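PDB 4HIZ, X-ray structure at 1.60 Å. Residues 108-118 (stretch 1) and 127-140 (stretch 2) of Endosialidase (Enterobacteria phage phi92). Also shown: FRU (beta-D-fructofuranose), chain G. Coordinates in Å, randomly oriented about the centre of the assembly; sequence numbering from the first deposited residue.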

# COMPACT_ATOMS: atom_id res chain seq x y z
N GLY A 108 21.08 5.07 17.44
CA GLY A 108 22.35 5.52 16.90
C GLY A 108 22.03 6.12 15.54
O GLY A 108 20.86 6.08 15.09
N VAL A 109 23.04 6.69 14.87
CA VAL A 109 22.74 7.36 13.60
C VAL A 109 23.04 6.53 12.35
O VAL A 109 23.07 7.07 11.24
CB VAL A 109 23.42 8.77 13.52
CG1 VAL A 109 22.80 9.69 14.58
CG2 VAL A 109 24.99 8.68 13.72
N GLN A 110 23.32 5.23 12.54
CA GLN A 110 23.52 4.35 11.39
C GLN A 110 22.31 4.45 10.43
O GLN A 110 21.14 4.30 10.88
CB GLN A 110 23.60 2.89 11.83
CG GLN A 110 24.99 2.49 12.33
CD GLN A 110 25.31 3.02 13.73
OE1 GLN A 110 24.44 3.54 14.44
NE2 GLN A 110 26.57 2.85 14.14
N ASN A 111 22.59 4.67 9.15
CA ASN A 111 21.55 4.66 8.08
C ASN A 111 20.37 5.59 8.32
O ASN A 111 19.30 5.44 7.71
CB ASN A 111 21.03 3.23 7.90
CG ASN A 111 22.06 2.35 7.20
OD1 ASN A 111 22.64 2.75 6.20
ND2 ASN A 111 22.32 1.18 7.75
N LEU A 112 20.55 6.59 9.17
CA LEU A 112 19.42 7.37 9.67
C LEU A 112 19.13 8.63 8.82
O LEU A 112 20.05 9.33 8.39
CB LEU A 112 19.70 7.76 11.13
CG LEU A 112 18.66 8.59 11.89
CD1 LEU A 112 18.78 8.23 13.38
CD2 LEU A 112 18.91 10.10 11.71
N HIS A 113 17.84 8.93 8.60
CA HIS A 113 17.41 10.23 8.07
C HIS A 113 16.60 11.01 9.09
O HIS A 113 15.74 10.42 9.78
CB HIS A 113 16.48 10.01 6.83
CG HIS A 113 17.18 9.47 5.63
ND1 HIS A 113 17.84 10.28 4.73
CD2 HIS A 113 17.29 8.21 5.15
CE1 HIS A 113 18.32 9.54 3.74
NE2 HIS A 113 18.00 8.28 3.97
N VAL A 114 16.80 12.33 9.17
CA VAL A 114 15.79 13.18 9.82
C VAL A 114 14.62 13.27 8.84
O VAL A 114 14.85 13.42 7.66
CB VAL A 114 16.38 14.57 10.12
CG1 VAL A 114 15.33 15.45 10.80
CG2 VAL A 114 17.64 14.40 11.02
N ALA A 115 13.40 13.11 9.33
CA ALA A 115 12.26 12.97 8.40
C ALA A 115 11.04 13.61 9.00
O ALA A 115 11.05 14.02 10.15
CB ALA A 115 12.00 11.44 8.24
N TRP A 116 9.94 13.68 8.26
CA TRP A 116 8.68 13.97 8.93
C TRP A 116 7.55 13.23 8.25
O TRP A 116 7.70 12.75 7.11
CB TRP A 116 8.36 15.48 9.00
CG TRP A 116 8.24 16.25 7.67
CD1 TRP A 116 7.74 15.81 6.45
CD2 TRP A 116 8.58 17.63 7.48
NE1 TRP A 116 7.76 16.84 5.52
CE2 TRP A 116 8.30 17.96 6.12
CE3 TRP A 116 9.12 18.61 8.33
CZ2 TRP A 116 8.53 19.24 5.61
CZ3 TRP A 116 9.35 19.89 7.81
CH2 TRP A 116 9.07 20.18 6.47
N VAL A 117 6.47 13.09 8.99
CA VAL A 117 5.16 12.81 8.37
C VAL A 117 4.23 13.96 8.73
O VAL A 117 4.48 14.71 9.70
CB VAL A 117 4.52 11.43 8.81
CG1 VAL A 117 5.37 10.24 8.29
CG2 VAL A 117 4.35 11.38 10.35
N LYS A 118 3.16 14.12 7.96
CA LYS A 118 2.31 15.31 8.10
C LYS A 118 0.86 14.88 8.05
O LYS A 118 0.53 13.86 7.43
CB LYS A 118 2.53 16.26 6.91
CG LYS A 118 4.00 16.58 6.62
CD LYS A 118 4.11 17.60 5.45
CE LYS A 118 3.57 17.00 4.14
NZ LYS A 118 4.02 17.81 2.92
N SER A 127 0.81 11.30 6.15
CA SER A 127 1.51 11.08 4.90
C SER A 127 2.67 10.09 5.02
O SER A 127 3.05 9.66 6.14
CB SER A 127 2.10 12.41 4.42
OG SER A 127 3.12 12.88 5.35
N MET A 128 3.25 9.74 3.87
CA MET A 128 4.44 8.89 3.86
C MET A 128 5.60 9.69 4.47
O MET A 128 5.59 10.93 4.44
CB MET A 128 4.80 8.47 2.43
CG MET A 128 5.33 9.62 1.58
SD MET A 128 5.70 9.19 -0.13
CE MET A 128 4.03 9.25 -0.84
N PRO A 129 6.59 9.00 5.04
CA PRO A 129 7.74 9.78 5.52
C PRO A 129 8.45 10.51 4.38
O PRO A 129 8.60 9.98 3.27
CB PRO A 129 8.70 8.70 6.07
CG PRO A 129 7.85 7.53 6.37
CD PRO A 129 6.74 7.56 5.29
N GLU A 130 8.89 11.74 4.67
CA GLU A 130 9.75 12.49 3.76
C GLU A 130 11.07 12.70 4.46
O GLU A 130 11.09 13.19 5.59
CB GLU A 130 9.14 13.85 3.39
CG GLU A 130 10.09 14.68 2.53
CD GLU A 130 9.55 16.04 2.14
OE1 GLU A 130 8.40 16.41 2.51
OE2 GLU A 130 10.31 16.74 1.44
N TRP A 131 12.14 12.34 3.78
CA TRP A 131 13.49 12.57 4.31
C TRP A 131 13.84 14.04 4.13
O TRP A 131 13.73 14.60 3.02
CB TRP A 131 14.50 11.70 3.59
CG TRP A 131 14.31 10.21 3.85
CD1 TRP A 131 13.70 9.62 4.94
CD2 TRP A 131 14.73 9.14 3.00
NE1 TRP A 131 13.71 8.23 4.80
CE2 TRP A 131 14.36 7.92 3.63
CE3 TRP A 131 15.40 9.10 1.76
CZ2 TRP A 131 14.60 6.67 3.04
CZ3 TRP A 131 15.66 7.84 1.18
CH2 TRP A 131 15.25 6.65 1.82
N LEU A 132 14.27 14.66 5.23
CA LEU A 132 14.64 16.08 5.22
C LEU A 132 16.14 16.23 5.13
O LEU A 132 16.63 17.17 4.51
CB LEU A 132 14.17 16.73 6.52
CG LEU A 132 12.64 16.67 6.67
CD1 LEU A 132 12.28 17.06 8.12
CD2 LEU A 132 11.91 17.58 5.63
N THR A 133 16.90 15.33 5.77
CA THR A 133 18.34 15.31 5.57
C THR A 133 18.69 14.12 4.69
O THR A 133 18.05 13.06 4.81
CB THR A 133 19.12 15.19 6.92
OG1 THR A 133 18.70 14.01 7.65
CG2 THR A 133 18.81 16.37 7.81
N PRO A 134 19.69 14.26 3.82
CA PRO A 134 20.19 13.07 3.12
C PRO A 134 21.11 12.31 4.07
O PRO A 134 21.38 12.82 5.17
CB PRO A 134 21.07 13.67 2.02
CG PRO A 134 21.66 14.89 2.71
CD PRO A 134 20.54 15.44 3.59
N ILE A 135 21.55 11.12 3.69
CA ILE A 135 22.64 10.51 4.44
C ILE A 135 23.82 11.49 4.36
O ILE A 135 24.03 12.11 3.31
CB ILE A 135 23.03 9.13 3.86
CG1 ILE A 135 21.83 8.17 3.94
CG2 ILE A 135 24.26 8.57 4.59
CD1 ILE A 135 21.36 7.94 5.39
N HIS A 136 24.58 11.65 5.47
CA HIS A 136 25.65 12.63 5.50
C HIS A 136 26.64 12.37 4.36
O HIS A 136 27.01 11.22 4.12
CB HIS A 136 26.37 12.50 6.85
CG HIS A 136 27.25 13.65 7.18
ND1 HIS A 136 28.44 13.90 6.52
CD2 HIS A 136 27.10 14.64 8.10
CE1 HIS A 136 28.98 15.00 7.01
NE2 HIS A 136 28.20 15.46 7.98
N PRO A 137 27.08 13.42 3.67
CA PRO A 137 27.95 13.20 2.51
C PRO A 137 29.28 12.58 2.90
O PRO A 137 29.89 11.93 2.08
CB PRO A 137 28.15 14.61 1.94
CG PRO A 137 27.81 15.53 3.05
CD PRO A 137 26.72 14.84 3.84
N ASP A 138 29.69 12.76 4.15
CA ASP A 138 30.92 12.14 4.63
C ASP A 138 30.67 10.91 5.53
O ASP A 138 31.51 10.57 6.39
CB ASP A 138 31.72 13.18 5.39
CG ASP A 138 31.97 14.43 4.55
OD1 ASP A 138 32.27 14.28 3.35
OD2 ASP A 138 31.82 15.56 5.06
N TYR A 139 29.53 10.24 5.34
CA TYR A 139 29.17 9.09 6.16
C TYR A 139 30.26 8.02 6.17
O TYR A 139 30.64 7.51 7.23
CB TYR A 139 27.89 8.49 5.55
CG TYR A 139 27.23 7.35 6.34
CD1 TYR A 139 26.31 7.64 7.33
CD2 TYR A 139 27.53 6.01 6.06
CE1 TYR A 139 25.68 6.64 8.05
CE2 TYR A 139 26.89 4.96 6.77
CZ TYR A 139 25.96 5.28 7.76
OH TYR A 139 25.31 4.31 8.47
N THR A 140 30.77 7.69 4.98
CA THR A 140 31.81 6.67 4.90
C THR A 140 33.21 7.19 5.28
O THR A 140 33.93 6.57 6.09
CB THR A 140 31.83 6.04 3.51
OG1 THR A 140 30.58 5.39 3.29
CG2 THR A 140 32.95 5.00 3.44
C1 FRU G . 30.51 19.11 5.24
C2 FRU G . 29.19 19.74 5.37
C3 FRU G . 28.34 19.59 6.52
C4 FRU G . 27.07 20.22 6.09
C5 FRU G . 27.08 19.93 4.61
C6 FRU G . 26.14 20.78 3.76
O1 FRU G . 30.13 17.81 4.84
O2 FRU G . 29.68 21.09 5.76
O3 FRU G . 28.85 20.00 7.81
O4 FRU G . 25.94 19.60 6.78
O5 FRU G . 28.45 20.09 4.18
O6 FRU G . 26.63 22.08 3.69
O HOH W 1 20.49 12.01 7.59
O HOH W 2 6.18 16.86 1.34

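Where two antiparallel segments meet, backbone hydrogen bonds set the register and side chains reinforce it, both along the ladder and past its ends; this phage endosialidase pairing, burying 974 Å² in all, is a compact example. Ser127 bonds Lys118 twice: its N donates to Lys118 O (2.9 Å), and its short side chain brings OG within 2.9 Å of Lys118 N, whose proton it accepts. Pro129, with no N-H to offer, packs CG against Val117 CG1 (4.1 Å). Glu130 exchanges backbone bonds with Trp116, N to O and O to N, both 2.9 Å, while its extended side chain accepts from the indole, Trp116 NE1 to Glu130 OE1 at 3.1 Å. Trp131 lies on the same sheet face as Ala115, and its five-membered ring stacks on the His113 imidazole, centroids 3.6 Å apart and planes nearly parallel. Leu132 N donates to Val114 O (2.8 Å), and its CD2 sits over the Trp116 six-membered ring, 3.6 Å from the centroid. Thr133 adds side-chain bonding to a weak backbone bond, its N to Val114 O at 3.4 Å: OG1 accepts from Val114 N (3.0 Å) and donates to a water that also binds Leu112 O, while Thr133 O accepts from His113 ND1 (2.8 Å). Ile135 CD1 covers the imidazole face opposite Trp131. Beyond it, Tyr139 reaches back, its OH accepting from Asn111 N at 2.8 Å.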